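DUF3244 domain-containing protein (Bacteroides vulgatus ATCC 8482, PDB 3D33) is of unknown function, a small single-domain protein of the DUF3244 family that folds as an immunoglobulin-like beta-sandwich. Local coordinates at residues D48-T52 / I93-G99. Residues are numbered along the deposited sequence; the frame is centred on the assembly and turned at random. Where two conformers were deposited one is given.
Sequences DRDMT and ITGTPSG
Antiparallel pairing of the two central strands of one sheet of the immunoglobulin-like sandwich joins Thr52 to Thr94, and just before it Arg49 crosses to the turn that follows strand 87-96. Thr52 and Thr94 form a hydrogen-bonded pair, Thr52 N to Thr94 O at 2.8 Å and Thr94 N to Thr52 O at 2.9 Å. Their side chains run alongside each other, Thr94 OG1 lying 3.4 Å from Thr52 CB, while Thr52 OG1 bonds Asp68 of the next strand. On the inward face the selenomethionine Met51, in one of its two conformers, lies beside Ile93, toward strand 39-44 of the opposing sheet. Beyond them Arg49 lays its CD 3.7 Å from Gly95 CA, where no side chain intervenes. A bend at chi3 (72°) then turns the guanidinium so that NH1 donates to Ser98 O at 3.0 Å, reaching it from above the carbonyl plane. NE and NH2 grip the Asp48 carboxylate side-on, and Trp18 adds a cation-pi contact. A leucine in place of Arg49 would probably leave Ser98 O without this donor and the Asp48 carboxylate without its countercharge. One buried arginine thus ties the two chain segments together, its charge probably balanced by Asp48.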
loop_
_atom_site.group_PDB
_atom_site.type_symbol
_atom_site.label_atom_id
_atom_site.label_comp_id
_atom_site.label_asym_id
_atom_site.label_seq_id
_atom_site.Cartn_x
_atom_site.Cartn_y
_atom_site.Cartn_z
ATOM N N ASP A 48 13.934 -5.243 3.087
ATOM C CA ASP A 48 14.518 -6.452 3.678
ATOM C C ASP A 48 13.718 -7.725 3.421
ATOM O O ASP A 48 14.033 -8.756 3.977
ATOM C CB ASP A 48 14.672 -6.257 5.188
ATOM C CG ASP A 48 13.339 -6.058 5.896
ATOM O OD1 ASP A 48 12.293 -6.108 5.228
ATOM O OD2 ASP A 48 13.335 -5.854 7.129
ATOM N N ARG A 49 12.673 -7.641 2.614
ATOM C CA ARG A 49 11.882 -8.807 2.304
ATOM C C ARG A 49 11.082 -8.564 1.034
ATOM O O ARG A 49 10.765 -7.408 0.699
ATOM C CB ARG A 49 10.951 -9.096 3.474
ATOM C CG ARG A 49 9.735 -8.186 3.551
ATOM C CD ARG A 49 9.109 -8.273 4.921
ATOM N NE ARG A 49 9.959 -7.598 5.876
ATOM C CZ ARG A 49 9.747 -7.552 7.190
ATOM N NH1 ARG A 49 8.682 -8.120 7.731
ATOM N NH2 ARG A 49 10.617 -6.916 7.964
ATOM N N ASP A 50 10.722 -9.644 0.343
ATOM C CA ASP A 50 9.784 -9.535 -0.782
ATOM C C ASP A 50 8.442 -9.054 -0.226
ATOM O O ASP A 50 8.056 -9.428 0.903
ATOM C CB ASP A 50 9.591 -10.870 -1.503
ATOM C CG ASP A 50 10.800 -11.311 -2.306
ATOM O OD1 ASP A 50 11.743 -10.527 -2.557
ATOM O OD2 ASP A 50 10.791 -12.490 -2.715
HETATM N N MSE A 51 7.738 -8.253 -1.037
HETATM C CA MSE A 51 6.473 -7.661 -0.616
HETATM C C MSE A 51 5.378 -7.869 -1.651
HETATM O O MSE A 51 5.638 -8.114 -2.842
HETATM C CB MSE A 51 6.617 -6.159 -0.411
HETATM C CG MSE A 51 7.589 -5.721 0.638
HETATM SE SE MSE A 51 7.356 -3.778 0.881
HETATM C CE MSE A 51 6.891 -3.216 -1.061
ATOM N N THR A 52 4.142 -7.831 -1.179
ATOM C CA THR A 52 2.977 -7.825 -2.049
ATOM C C THR A 52 2.108 -6.658 -1.644
ATOM O O THR A 52 1.890 -6.430 -0.449
ATOM C CB THR A 52 2.143 -9.105 -1.937
ATOM O OG1 THR A 52 2.929 -10.237 -2.345
ATOM C CG2 THR A 52 0.900 -8.977 -2.830
ATOM N N ILE A 93 -0.264 -4.344 2.570
ATOM C CA ILE A 93 1.128 -4.584 2.232
ATOM C C ILE A 93 1.542 -5.781 3.054
ATOM O O ILE A 93 1.435 -5.749 4.291
ATOM C CB ILE A 93 1.977 -3.365 2.609
ATOM C CG1 ILE A 93 1.402 -2.111 1.899
ATOM C CG2 ILE A 93 3.393 -3.544 2.194
ATOM C CD1 ILE A 93 1.017 -1.088 2.853
ATOM N N THR A 94 1.967 -6.837 2.383
ATOM C CA THR A 94 2.364 -8.047 3.083
ATOM C C THR A 94 3.801 -8.408 2.735
ATOM O O THR A 94 4.286 -8.128 1.628
ATOM C CB THR A 94 1.403 -9.213 2.759
ATOM O OG1 THR A 94 1.461 -9.492 1.366
ATOM C CG2 THR A 94 0.002 -8.893 3.153
ATOM N N GLY A 95 4.509 -8.958 3.712
ATOM C CA GLY A 95 5.880 -9.381 3.511
ATOM C C GLY A 95 5.979 -10.885 3.476
ATOM O O GLY A 95 5.149 -11.579 4.062
ATOM N N THR A 96 6.976 -11.390 2.759
ATOM C CA THR A 96 7.328 -12.808 2.816
ATOM C C THR A 96 8.697 -12.973 3.488
ATOM O O THR A 96 9.679 -12.334 3.078
ATOM C CB THR A 96 7.336 -13.417 1.401
ATOM O OG1 THR A 96 6.067 -13.191 0.779
ATOM C CG2 THR A 96 7.612 -14.911 1.449
ATOM N N PRO A 97 8.794 -13.852 4.518
ATOM C CA PRO A 97 7.718 -14.732 5.018
ATOM C C PRO A 97 6.673 -14.106 5.941
ATOM O O PRO A 97 5.650 -14.753 6.187
ATOM C CB PRO A 97 8.478 -15.790 5.807
ATOM C CG PRO A 97 9.655 -15.047 6.341
ATOM C CD PRO A 97 10.043 -14.044 5.274
ATOM N N SER A 98 6.923 -12.901 6.466
ATOM C CA SER A 98 5.964 -12.268 7.382
ATOM C C SER A 98 5.900 -10.769 7.205
ATOM O O SER A 98 6.770 -10.157 6.553
ATOM C CB SER A 98 6.301 -12.581 8.839
ATOM O OG SER A 98 7.500 -11.959 9.248
ATOM N N GLY A 99 4.892 -10.186 7.841
ATOM C CA GLY A 99 4.608 -8.749 7.721
ATOM C C GLY A 99 3.260 -8.507 7.102
ATOM O O GLY A 99 2.940 -9.058 6.046
HETATM O O HOH W 1 11.696 -12.176 1.177
HETATM O O HOH W 2 -0.841 -7.647 0.275
HETATM O O HOH W 3 4.938 -10.936 0.224
#